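Local structure of OBCA, Oxalate Biosynthetic Component A (Burkholderia glumae, 4NNB) at residues H157-P160 / P161-E165; L63-V66 / G67-P71; F27-S30 / F31-E34; E405-S408 / S409-D413; I236-P239 / G240-V243. The protein is a magnesium-binding bacterial enzyme of the TIM-barrel class that carries an additional N-terminal domain of its own family. One frame throughout, in Å; residues are numbered along the deposited sequence.

Contact 1 of 5, residues H157-P160 / P161-E165; sequences HYLP and PALIE
Tyr158 reaches forward past two residues to lie against Pro161. Its OH comes 3.2 Å from Pro161 CD, and the phenol and the pyrrolidine cross at about a right angle. With CG anti to the backbone N (chi1 173°), the ring runs beside the carbonyl carbon, in the direction the chain is heading, which is why so distant an atom can meet the first turn of the helix. Leu159 leaves the strand over the helix itself. Its CB meets Ile164 CD1 at 3.8 Å, while its CD2 meets Leu163 CD2 at 4.0 Å, an apolar contact between branched aliphatic chains at the corner; outside the segments, Leu127 and Arg130 of helix 125-137 lie against Leu163. Pro160 lays CG and CD against the helix, each 4.0 Å from Leu163 CB, and the Pro-Pro linkage itself brings CB to 3.5 Å from Pro161 CD, tighter than usual carbon contact. Its carbonyl starts the helix: Ile164 N binds Pro160 O at 3.1 Å in the carbonyl plane, and Leu163 N adds a weak, strongly bent bond to the same oxygen. Pro161 has no N-H to give, and at the first helical position none is needed, since no earlier turn offers it a carbonyl. The arrangement is a strand-to-helix junction with proline at the N-cap and again at the first helical position, where its fixed phi fits well.

Contact 2 of 5, residues L63-V66 / G67-P71; sequences LLQV and GHAQP
Gln65 stretches its side chain over the turn that ends its strand, and the amide nitrogen NE2 rests 3.6 Å from Ala69 CB and 3.9 Å from His68 C. Beyond CG the chain is extended, but the first torsion is unusual: chi1 is 140°, well short of fully anti, which swings the amide along the strand toward the residues that follow. A long, flexible side chain suits this partly exposed place, where its end meets a methyl and a backbone carbon; the small Ala69 leaves room for the amide to come this near.

Val66 directs its bulk away from the turn and packs on Gln155 of strand 155-159, while its CG1 lies 3.3 Å from Gly67 N, the next residue in the chain. Its carbonyl oxygen approaches His68: Val66 O lies in the plane of the imidazole, at the ring edge, 4.0 Å from His68 CD2 and 3.6 Å from His68 CB. This is an approach of edge and oxygen, with the ring's own bond made further on, His68 NE2 binding Phe23 O. Gly67 suits the bend, its phi of 47° lying in a region that favours glycine.

Strand 62-66 is the central strand of a three-stranded antiparallel sheet, flanked by 155-159 and 184-185. Gln65 leans on His156 of the former, whose ring also meets His68, and Gly67 O accepts a bond from Arg154; the chain then leaves the sheet in a surface loop that is not modelled from residue 73 on.

Contact 3 of 5, residues F27-S30 / F31-E34; sequences FIPS and FLLE
A strand-to-helix turn, with Pro29 at the N-cap of the short helix 30-33, brings the proline ring against Phe31 and Leu32. Pro29 CB lies 3.5 Å from Phe31 CE1, an oblique approach to the aromatic ring. Phe31 reaches back this way because its CG sits between the backbone N and the carbonyl carbon (chi1 77°), a crowded position. Further round the ring, Pro29 CG meets Leu32 CD1 at 4.0 Å, the two side chains lying side by side and pointing the same way. The compact ring thus offers CB to one residue and CG to the next, and suits a corner where the backbone leaves the strand.

Pro29 O accepts from Leu32 N at 3.1 Å, the donor well above the carbonyl plane, and weakly from Leu33 N. Leu33 is buried, packing on Cys42 and Ile45 of helix 41-51 and on Tyr190. The helix ends after little more than one turn, where Glu34, exposed and suited to solvent, leaves helical angles. Its CB passes 3.3 Å from Ser30 O, and Glu34 N binds that same oxygen at 2.7 Å, nearly along the C=O axis (C=O...N angle 171°).

Contact 4 of 5, residues E405-S408 / S409-D413; sequences EEIS and SLLAD
Leu410 lies alongside Glu406 one turn back on the same alpha-helix, 401-413, and Leu411 stands likewise beside Ile407. The i to i+4 spacing sets both pairs. Glu406 CG is 4.0 Å from Leu410 CD1, so the aliphatic stem of the glutamate, extended with CG anti to the backbone N (chi1 -173°), meets the leucine methyl, an arrangement that suits a residue both long and exposed. In the second pair Ile407 CG2 touches Leu411 CD1 at 4.1 Å, branch against branch. Leu410 CG also comes within 3.3 Å of Glu406 O.

The backbone bonds of the helix set this spacing. Ser409 N to Glu405 O, Leu410 N to Glu406 O (2.9 Å) and Leu411 N to Ile407 O (2.9 Å) are nearly straight, the donors tilted some 20 to 30° from the carbonyl planes. Ala412 N to Ser408 O is more bent, 141° at the hydrogen.

Further out, Leu410 packs on Ser418, Arg421 and Leu425 of helix 416-440, and Glu406 also leans its side chain on Leu425. Ile407 and Leu411 rest on Leu457; Ile407 and Leu410 are the buried residues, which suits their apolar chains. Among the polar residues, Glu405 OE2 makes a salt bridge with Arg401 NE, and Ser408 OG bonds Arg404 NH2. Ala412, small and exposed, sets its CB 3.5 Å from Ser408 O.

Contact 5 of 5, residues I236-P239 / G240-V243; sequences IEIP and GLGV
Ile238 meets Leu241 across the turn from its first carbon onward. CB lies 3.8 Å from Gly242 O and 4.1 Å from Leu241 CB. At the branch, CG2 is anti to the backbone N and comes closer, 3.8 Å from Leu241 CB, with Leu241 CD2 a little further away; the two side chains run side by side and point the same way. The other arm, CG1 and then CD1 at the tip, carries on toward Ile28 of strand 27-29, against which Leu241 also packs. Apolar branched residues suit this buried face.

The backbone beneath is a tight beta hairpin, strands 234-238 and 242-246, with a classic beta bulge: Leu241 and Gly242 both stand opposite Ile238. Gly242 N binds Ile238 O at 2.8 Å, almost straight (175°) and in the carbonyl plane. The return bond, Ile238 N to Gly242 O at 3.0 Å, has its donor well above the carbonyl plane. Glycine suits two places here: Gly240 in the turn, with a positive phi of 63°, and Gly242 at the bulge, whose angles would drive a side chain into the carbonyl oxygen before it.

On the other face Glu237 and Val243 form the non-hydrogen-bonded pair. The glutamate bends at chi2 to bring OE2 to 3.3 Å from Val243 CG2, while its exposed setting suits a charge. Val243 CA also points a C-H at Ile236 O, 3.5 Å away.

Contacts 1, 2, 3 and 5 gather on one side of the chain's centre, while contact 4 stands apart, its centre about 28 Å from that of contact 1 and about 44 Å from that of contact 5. Contacts 1 and 2 share a sheet, where Leu64 N probably bonds His157 O at 2.8 Å. Contact 1 meets contact 3 through stacked rings, Tyr158 CD2 lying 3.4 Å from Phe27 CG. Contact 5, centred about 10 Å from the centre of contact 3, receives Leu32 CD1 at 3.2 Å from Pro239 O. Its hairpin follows strand 222-229, which carries His224 and His226, magnesium ligands together with Glu475; none of the five contacts includes a residue lining the magnesium or oxaloacetate site.

Contact 1 of 5, residues H157-P160 / P161-E165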
loop_
_atom_site.group_PDB
_atom_site.type_symbol
_atom_site.label_atom_id
_atom_site.label_comp_id
_atom_site.label_asym_id
_atom_site.label_seq_id
_atom_site.Cartn_x
_atom_site.Cartn_y
_atom_site.Cartn_z
ATOM N N HIS A 157 17.023 12.929 -11.358
ATOM C CA HIS A 157 16.045 11.933 -11.780
ATOM C C HIS A 157 16.505 11.141 -12.999
ATOM O O HIS A 157 16.798 11.717 -14.055
ATOM C CB HIS A 157 14.684 12.597 -12.028
ATOM C CG HIS A 157 14.053 13.144 -10.784
ATOM N ND1 HIS A 157 13.067 14.105 -10.807
ATOM C CD2 HIS A 157 14.269 12.853 -9.478
ATOM C CE1 HIS A 157 12.706 14.389 -9.567
ATOM N NE2 HIS A 157 13.419 13.644 -8.743
ATOM N N TYR A 158 16.545 9.818 -12.835
ATOM C CA TYR A 158 17.134 8.907 -13.818
ATOM C C TYR A 158 16.122 7.926 -14.431
ATOM O O TYR A 158 15.282 7.360 -13.734
ATOM C CB TYR A 158 18.284 8.142 -13.146
ATOM C CG TYR A 158 18.922 7.032 -13.961
ATOM C CD1 TYR A 158 18.437 5.732 -13.906
ATOM C CD2 TYR A 158 20.030 7.282 -14.758
ATOM C CE1 TYR A 158 19.028 4.717 -14.634
ATOM C CE2 TYR A 158 20.629 6.277 -15.495
ATOM C CZ TYR A 158 20.126 4.997 -15.429
ATOM O OH TYR A 158 20.726 3.995 -16.160
ATOM N N LEU A 159 16.225 7.721 -15.740
ATOM C CA LEU A 159 15.451 6.698 -16.435
ATOM C C LEU A 159 16.427 5.612 -16.929
ATOM O O LEU A 159 17.457 5.936 -17.506
ATOM C CB LEU A 159 14.695 7.324 -17.611
ATOM C CG LEU A 159 13.769 8.491 -17.249
ATOM C CD1 LEU A 159 13.089 9.083 -18.479
ATOM C CD2 LEU A 159 12.727 8.063 -16.212
ATOM N N PRO A 160 16.108 4.322 -16.701
ATOM C CA PRO A 160 17.024 3.213 -17.027
ATOM C C PRO A 160 17.117 2.902 -18.524
ATOM O O PRO A 160 16.201 3.245 -19.274
ATOM C CB PRO A 160 16.381 2.026 -16.297
ATOM C CG PRO A 160 14.922 2.334 -16.344
ATOM C CD PRO A 160 14.853 3.828 -16.105
ATOM N N PRO A 161 18.207 2.241 -18.951
ATOM C CA PRO A 161 18.437 1.934 -20.369
ATOM C C PRO A 161 17.249 1.261 -21.059
ATOM O O PRO A 161 16.939 1.630 -22.179
ATOM C CB PRO A 161 19.630 0.975 -20.321
ATOM C CG PRO A 161 20.398 1.424 -19.132
ATOM C CD PRO A 161 19.349 1.829 -18.112
ATOM N N ALA A 162 16.598 0.304 -20.404
ATOM C CA ALA A 162 15.463 -0.397 -21.012
ATOM C C ALA A 162 14.293 0.536 -21.340
ATOM O O ALA A 162 13.597 0.350 -22.343
ATOM C CB ALA A 162 15.002 -1.538 -20.124
ATOM N N LEU A 163 14.070 1.534 -20.491
ATOM C CA LEU A 163 13.042 2.530 -20.770
ATOM C C LEU A 163 13.481 3.428 -21.924
ATOM O O LEU A 163 12.698 3.726 -22.823
ATOM C CB LEU A 163 12.755 3.367 -19.524
ATOM C CG LEU A 163 11.554 4.306 -19.639
ATOM C CD1 LEU A 163 10.336 3.516 -20.077
ATOM C CD2 LEU A 163 11.287 4.980 -18.298
ATOM N N ILE A 164 14.740 3.857 -21.894
ATOM C CA ILE A 164 15.270 4.754 -22.913
ATOM C C ILE A 164 15.285 4.071 -24.277
ATOM O O ILE A 164 14.964 4.684 -25.303
ATOM C CB ILE A 164 16.674 5.250 -22.539
ATOM C CG1 ILE A 164 16.599 6.112 -21.278
ATOM C CG2 ILE A 164 17.288 6.039 -23.679
ATOM C CD1 ILE A 164 15.534 7.217 -21.362
ATOM N N GLU A 165 15.654 2.793 -24.275
ATOM C CA GLU A 165 15.653 1.987 -25.489
ATOM C C GLU A 165 14.250 1.857 -26.072
ATOM O O GLU A 165 14.068 1.947 -27.283
ATOM C CB GLU A 165 16.288 0.615 -25.224
ATOM C CG GLU A 165 17.803 0.702 -25.074
ATOM C CD GLU A 165 18.414 -0.475 -24.343
ATOM O OE1 GLU A 165 17.677 -1.414 -23.960
ATOM O OE2 GLU A 165 19.646 -0.447 -24.144
#

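Contact 2 of 5, residues L63-V66 / G67-P71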
loop_
_atom_site.group_PDB
_atom_site.type_symbol
_atom_site.label_atom_id
_atom_site.label_comp_id
_atom_site.label_asym_id
_atom_site.label_seq_id
_atom_site.Cartn_x
_atom_site.Cartn_y
_atom_site.Cartn_z
ATOM N N LEU A 63 19.693 10.962 -17.479
ATOM C CA LEU A 63 19.607 11.625 -16.181
ATOM C C LEU A 63 19.259 13.082 -16.382
ATOM O O LEU A 63 19.908 13.777 -17.171
ATOM C CB LEU A 63 20.937 11.515 -15.421
ATOM C CG LEU A 63 21.086 12.338 -14.130
ATOM C CD1 LEU A 63 20.196 11.793 -13.015
ATOM C CD2 LEU A 63 22.541 12.386 -13.663
ATOM N N LEU A 64 18.213 13.534 -15.698
ATOM C CA LEU A 64 17.889 14.949 -15.643
ATOM C C LEU A 64 18.328 15.463 -14.274
ATOM O O LEU A 64 17.778 15.056 -13.239
ATOM C CB LEU A 64 16.380 15.182 -15.848
ATOM C CG LEU A 64 15.947 16.657 -15.848
ATOM C CD1 LEU A 64 16.710 17.434 -16.939
ATOM C CD2 LEU A 64 14.423 16.818 -16.003
ATOM N N GLN A 65 19.313 16.356 -14.266
ATOM C CA GLN A 65 19.934 16.773 -13.016
ATOM C C GLN A 65 20.065 18.290 -12.908
ATOM O O GLN A 65 20.517 18.953 -13.841
ATOM C CB GLN A 65 21.291 16.078 -12.874
ATOM C CG GLN A 65 22.413 16.931 -12.310
ATOM C CD GLN A 65 23.674 16.119 -12.052
ATOM O OE1 GLN A 65 24.024 15.227 -12.827
ATOM N NE2 GLN A 65 24.357 16.422 -10.959
ATOM N N VAL A 66 19.639 18.836 -11.772
ATOM C CA VAL A 66 19.749 20.270 -11.509
ATOM C C VAL A 66 20.219 20.498 -10.076
ATOM O O VAL A 66 19.632 19.954 -9.135
ATOM C CB VAL A 66 18.402 21.004 -11.665
ATOM C CG1 VAL A 66 18.569 22.477 -11.317
ATOM C CG2 VAL A 66 17.845 20.858 -13.068
ATOM N N GLY A 67 21.270 21.303 -9.921
ATOM C CA GLY A 67 21.793 21.682 -8.620
ATOM C C GLY A 67 21.973 20.518 -7.668
ATOM O O GLY A 67 21.371 20.490 -6.591
ATOM N N HIS A 68 22.807 19.556 -8.051
ATOM C CA HIS A 68 22.836 18.295 -7.326
ATOM C C HIS A 68 24.182 17.584 -7.263
ATOM O O HIS A 68 24.227 16.366 -7.071
ATOM C CB HIS A 68 21.807 17.343 -7.932
ATOM C CG HIS A 68 20.931 16.686 -6.918
ATOM N ND1 HIS A 68 21.307 15.548 -6.237
ATOM C CD2 HIS A 68 19.699 17.011 -6.461
ATOM C CE1 HIS A 68 20.341 15.197 -5.408
ATOM N NE2 HIS A 68 19.354 16.069 -5.522
ATOM N N ALA A 69 25.276 18.322 -7.420
ATOM C CA ALA A 69 26.599 17.714 -7.300
ATOM C C ALA A 69 27.620 18.691 -6.730
ATOM O O ALA A 69 27.392 19.899 -6.712
ATOM C CB ALA A 69 27.068 17.165 -8.639
ATOM N N GLN A 70 28.740 18.154 -6.254
ATOM C CA GLN A 70 29.781 18.967 -5.640
ATOM C C GLN A 70 31.154 18.524 -6.131
ATOM O O GLN A 70 31.347 17.345 -6.428
ATOM C CB GLN A 70 29.709 18.865 -4.114
ATOM C CG GLN A 70 28.481 19.517 -3.495
ATOM C CD GLN A 70 27.349 18.534 -3.262
ATOM O OE1 GLN A 70 27.540 17.317 -3.343
ATOM N NE2 GLN A 70 26.163 19.056 -2.961
ATOM N N PRO A 71 32.111 19.468 -6.222
ATOM C CA PRO A 71 33.466 19.126 -6.674
ATOM C C PRO A 71 34.094 18.056 -5.779
ATOM O O PRO A 71 33.672 17.877 -4.634
ATOM C CB PRO A 71 34.224 20.452 -6.552
ATOM C CG PRO A 71 33.162 21.507 -6.631
ATOM C CD PRO A 71 31.965 20.910 -5.953
#

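Contact 3 of 5, residues F27-S30 / F31-E34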
loop_
_atom_site.group_PDB
_atom_site.type_symbol
_atom_site.label_atom_id
_atom_site.label_comp_id
_atom_site.label_asym_id
_atom_site.label_seq_id
_atom_site.Cartn_x
_atom_site.Cartn_y
_atom_site.Cartn_z
ATOM N N PHE A 27 20.478 7.827 -9.240
ATOM C CA PHE A 27 21.454 7.078 -10.024
ATOM C C PHE A 27 22.853 7.322 -9.468
ATOM O O PHE A 27 23.239 8.464 -9.187
ATOM C CB PHE A 27 21.387 7.481 -11.501
ATOM C CG PHE A 27 22.449 6.842 -12.369
ATOM C CD1 PHE A 27 22.403 5.486 -12.669
ATOM C CD2 PHE A 27 23.477 7.607 -12.901
ATOM C CE1 PHE A 27 23.372 4.898 -13.471
ATOM C CE2 PHE A 27 24.454 7.026 -13.707
ATOM C CZ PHE A 27 24.399 5.672 -13.993
ATOM N N ILE A 28 23.593 6.237 -9.281
ATOM C CA ILE A 28 24.968 6.310 -8.811
ATOM C C ILE A 28 25.840 5.631 -9.844
ATOM O O ILE A 28 25.787 4.414 -9.999
ATOM C CB ILE A 28 25.146 5.596 -7.454
ATOM C CG1 ILE A 28 24.220 6.215 -6.404
ATOM C CG2 ILE A 28 26.594 5.662 -7.001
ATOM C CD1 ILE A 28 24.132 5.441 -5.100
ATOM N N PRO A 29 26.638 6.422 -10.571
ATOM C CA PRO A 29 27.556 5.903 -11.596
ATOM C C PRO A 29 28.640 4.977 -11.019
ATOM O O PRO A 29 29.252 5.305 -10.001
ATOM C CB PRO A 29 28.189 7.175 -12.176
ATOM C CG PRO A 29 27.999 8.227 -11.117
ATOM C CD PRO A 29 26.702 7.890 -10.452
ATOM N N SER A 30 28.852 3.836 -11.669
ATOM C CA SER A 30 29.832 2.838 -11.237
ATOM C C SER A 30 31.223 3.414 -10.990
ATOM O O SER A 30 31.865 3.095 -9.987
ATOM C CB SER A 30 29.935 1.711 -12.265
ATOM O OG SER A 30 28.878 0.787 -12.125
ATOM N N PHE A 31 31.681 4.268 -11.899
ATOM C CA PHE A 31 33.041 4.783 -11.820
ATOM C C PHE A 31 33.282 5.606 -10.560
ATOM O O PHE A 31 34.404 5.666 -10.059
ATOM C CB PHE A 31 33.413 5.568 -13.082
ATOM C CG PHE A 31 32.836 6.950 -13.144
ATOM C CD1 PHE A 31 31.596 7.171 -13.723
ATOM C CD2 PHE A 31 33.552 8.037 -12.659
ATOM C CE1 PHE A 31 31.069 8.447 -13.802
ATOM C CE2 PHE A 31 33.030 9.315 -12.726
ATOM C CZ PHE A 31 31.785 9.522 -13.301
ATOM N N LEU A 32 32.226 6.227 -10.041
ATOM C CA LEU A 32 32.345 7.035 -8.832
ATOM C C LEU A 32 32.447 6.193 -7.568
ATOM O O LEU A 32 33.183 6.533 -6.648
ATOM C CB LEU A 32 31.188 8.030 -8.720
ATOM C CG LEU A 32 31.532 9.393 -9.314
ATOM C CD1 LEU A 32 30.484 10.420 -8.946
ATOM C CD2 LEU A 32 32.902 9.846 -8.834
ATOM N N LEU A 33 31.698 5.099 -7.526
ATOM C CA LEU A 33 31.708 4.212 -6.373
ATOM C C LEU A 33 32.959 3.354 -6.444
ATOM O O LEU A 33 33.720 3.240 -5.478
ATOM C CB LEU A 33 30.466 3.324 -6.397
ATOM C CG LEU A 33 30.106 2.589 -5.113
ATOM C CD1 LEU A 33 29.771 3.596 -4.028
ATOM C CD2 LEU A 33 28.943 1.641 -5.359
ATOM N N GLU A 34 33.158 2.759 -7.613
ATOM C CA GLU A 34 34.298 1.898 -7.881
ATOM C C GLU A 34 35.414 2.747 -8.489
ATOM O O GLU A 34 35.425 3.039 -9.687
ATOM C CB GLU A 34 33.845 0.733 -8.775
ATOM C CG GLU A 34 34.867 0.140 -9.710
ATOM C CD GLU A 34 34.430 0.263 -11.155
ATOM O OE1 GLU A 34 34.690 1.319 -11.769
ATOM O OE2 GLU A 34 33.816 -0.691 -11.676
#

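Contact 4 of 5, residues E405-S408 / S409-D413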
loop_
_atom_site.group_PDB
_atom_site.type_symbol
_atom_site.label_atom_id
_atom_site.label_comp_id
_atom_site.label_asym_id
_atom_site.label_seq_id
_atom_site.Cartn_x
_atom_site.Cartn_y
_atom_site.Cartn_z
ATOM N N GLU A 405 -5.948 -15.135 -11.807
ATOM C CA GLU A 405 -5.135 -14.957 -13.009
ATOM C C GLU A 405 -5.996 -14.584 -14.228
ATOM O O GLU A 405 -5.593 -13.759 -15.048
ATOM C CB GLU A 405 -4.280 -16.205 -13.275
ATOM C CG GLU A 405 -3.156 -16.398 -12.250
ATOM C CD GLU A 405 -2.436 -17.728 -12.383
ATOM O OE1 GLU A 405 -3.011 -18.677 -12.954
ATOM O OE2 GLU A 405 -1.292 -17.824 -11.915
ATOM N N GLU A 406 -7.185 -15.171 -14.327
ATOM C CA GLU A 406 -8.117 -14.852 -15.407
ATOM C C GLU A 406 -8.610 -13.415 -15.276
ATOM O O GLU A 406 -8.738 -12.694 -16.273
ATOM C CB GLU A 406 -9.301 -15.833 -15.403
ATOM C CG GLU A 406 -10.251 -15.704 -16.604
ATOM C CD GLU A 406 -11.200 -16.899 -16.750
ATOM O OE1 GLU A 406 -11.032 -17.905 -16.022
ATOM O OE2 GLU A 406 -12.114 -16.831 -17.600
ATOM N N ILE A 407 -8.877 -13.004 -14.039
ATOM C CA ILE A 407 -9.310 -11.642 -13.746
ATOM C C ILE A 407 -8.255 -10.603 -14.147
ATOM O O ILE A 407 -8.588 -9.583 -14.758
ATOM C CB ILE A 407 -9.693 -11.481 -12.253
ATOM C CG1 ILE A 407 -11.027 -12.170 -11.971
ATOM C CG2 ILE A 407 -9.785 -10.020 -11.870
ATOM C CD1 ILE A 407 -11.346 -12.291 -10.486
ATOM N N SER A 408 -6.993 -10.865 -13.812
ATOM C CA SER A 408 -5.903 -9.960 -14.170
ATOM C C SER A 408 -5.770 -9.844 -15.693
ATOM O O SER A 408 -5.563 -8.753 -16.230
ATOM C CB SER A 408 -4.581 -10.430 -13.552
ATOM O OG SER A 408 -4.639 -10.393 -12.133
ATOM N N SER A 409 -5.901 -10.975 -16.378
ATOM C CA SER A 409 -5.873 -11.000 -17.838
ATOM C C SER A 409 -6.994 -10.149 -18.440
ATOM O O SER A 409 -6.761 -9.334 -19.335
ATOM C CB SER A 409 -5.973 -12.442 -18.336
ATOM O OG SER A 409 -6.104 -12.481 -19.745
ATOM N N LEU A 410 -8.209 -10.335 -17.932
ATOM C CA LEU A 410 -9.357 -9.568 -18.389
ATOM C C LEU A 410 -9.210 -8.060 -18.151
ATOM O O LEU A 410 -9.542 -7.256 -19.034
ATOM C CB LEU A 410 -10.644 -10.102 -17.759
ATOM C CG LEU A 410 -11.121 -11.460 -18.277
ATOM C CD1 LEU A 410 -12.010 -12.126 -17.252
ATOM C CD2 LEU A 410 -11.880 -11.298 -19.585
ATOM N N LEU A 411 -8.709 -7.672 -16.977
ATOM C CA LEU A 411 -8.502 -6.253 -16.679
ATOM C C LEU A 411 -7.455 -5.661 -17.632
ATOM O O LEU A 411 -7.516 -4.486 -17.985
ATOM C CB LEU A 411 -8.107 -6.033 -15.211
ATOM C CG LEU A 411 -9.208 -6.242 -14.162
ATOM C CD1 LEU A 411 -8.664 -6.197 -12.742
ATOM C CD2 LEU A 411 -10.346 -5.235 -14.323
ATOM N N ALA A 412 -6.516 -6.495 -18.065
ATOM C CA ALA A 412 -5.480 -6.064 -18.999
ATOM C C ALA A 412 -6.021 -5.779 -20.414
ATOM O O ALA A 412 -5.367 -5.094 -21.201
ATOM C CB ALA A 412 -4.353 -7.082 -19.048
ATOM N N ASP A 413 -7.206 -6.301 -20.731
ATOM C CA ASP A 413 -7.827 -6.056 -22.032
ATOM C C ASP A 413 -8.261 -4.602 -22.154
ATOM O O ASP A 413 -8.229 -4.027 -23.239
ATOM C CB ASP A 413 -9.058 -6.945 -22.238
ATOM C CG ASP A 413 -8.710 -8.400 -22.456
ATOM O OD1 ASP A 413 -7.568 -8.707 -22.861
ATOM O OD2 ASP A 413 -9.602 -9.244 -22.232
#

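Contact 5 of 5, residues I236-P239 / G240-V243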
loop_
_atom_site.group_PDB
_atom_site.type_symbol
_atom_site.label_atom_id
_atom_site.label_comp_id
_atom_site.label_asym_id
_atom_site.label_seq_id
_atom_site.Cartn_x
_atom_site.Cartn_y
_atom_site.Cartn_z
ATOM N N ILE A 236 24.673 7.530 3.472
ATOM C CA ILE A 236 25.863 7.109 2.739
ATOM C C ILE A 236 26.350 8.251 1.851
ATOM O O ILE A 236 25.610 8.730 0.994
ATOM C CB ILE A 236 25.576 5.876 1.860
ATOM C CG1 ILE A 236 25.044 4.721 2.706
ATOM C CG2 ILE A 236 26.828 5.443 1.109
ATOM C CD1 ILE A 236 24.731 3.476 1.899
ATOM N N GLU A 237 27.591 8.684 2.050
ATOM C CA GLU A 237 28.121 9.813 1.298
ATOM C C GLU A 237 28.949 9.346 0.105
ATOM O O GLU A 237 29.810 8.478 0.236
ATOM C CB GLU A 237 28.939 10.741 2.199
ATOM C CG GLU A 237 29.364 12.038 1.515
ATOM C CD GLU A 237 29.345 13.235 2.452
ATOM O OE1 GLU A 237 30.329 13.427 3.197
ATOM O OE2 GLU A 237 28.344 13.982 2.440
ATOM N N ILE A 238 28.666 9.918 -1.060
ATOM C CA ILE A 238 29.325 9.521 -2.302
ATOM C C ILE A 238 29.883 10.745 -3.018
ATOM O O ILE A 238 29.129 11.633 -3.414
ATOM C CB ILE A 238 28.349 8.763 -3.217
ATOM C CG1 ILE A 238 27.959 7.431 -2.564
ATOM C CG2 ILE A 238 28.962 8.533 -4.590
ATOM C CD1 ILE A 238 26.957 6.618 -3.346
ATOM N N PRO A 239 31.214 10.809 -3.166
ATOM C CA PRO A 239 31.849 11.984 -3.777
ATOM C C PRO A 239 31.341 12.227 -5.192
ATOM O O PRO A 239 31.022 11.277 -5.905
ATOM C CB PRO A 239 33.333 11.605 -3.802
ATOM C CG PRO A 239 33.485 10.600 -2.702
ATOM C CD PRO A 239 32.204 9.812 -2.724
ATOM N N GLY A 240 31.244 13.493 -5.582
ATOM C CA GLY A 240 30.737 13.839 -6.896
ATOM C C GLY A 240 29.292 13.419 -7.078
ATOM O O GLY A 240 28.850 13.154 -8.198
ATOM N N LEU A 241 28.553 13.350 -5.974
ATOM C CA LEU A 241 27.157 12.939 -6.034
ATOM C C LEU A 241 26.360 13.473 -4.858
ATOM O O LEU A 241 25.327 14.107 -5.048
ATOM C CB LEU A 241 27.034 11.414 -6.105
ATOM C CG LEU A 241 25.685 10.948 -6.654
ATOM C CD1 LEU A 241 25.444 11.580 -8.011
ATOM C CD2 LEU A 241 25.636 9.444 -6.765
ATOM N N GLY A 242 26.836 13.211 -3.644
ATOM C CA GLY A 242 26.141 13.670 -2.456
ATOM C C GLY A 242 25.667 12.524 -1.580
ATOM O O GLY A 242 26.159 11.399 -1.687
ATOM N N VAL A 243 24.698 12.805 -0.716
ATOM C CA VAL A 243 24.242 11.820 0.258
ATOM C C VAL A 243 23.005 11.052 -0.208
ATOM O O VAL A 243 22.042 11.632 -0.711
ATOM C CB VAL A 243 23.950 12.486 1.623
ATOM C CG1 VAL A 243 23.548 11.449 2.660
ATOM C CG2 VAL A 243 25.161 13.278 2.093
#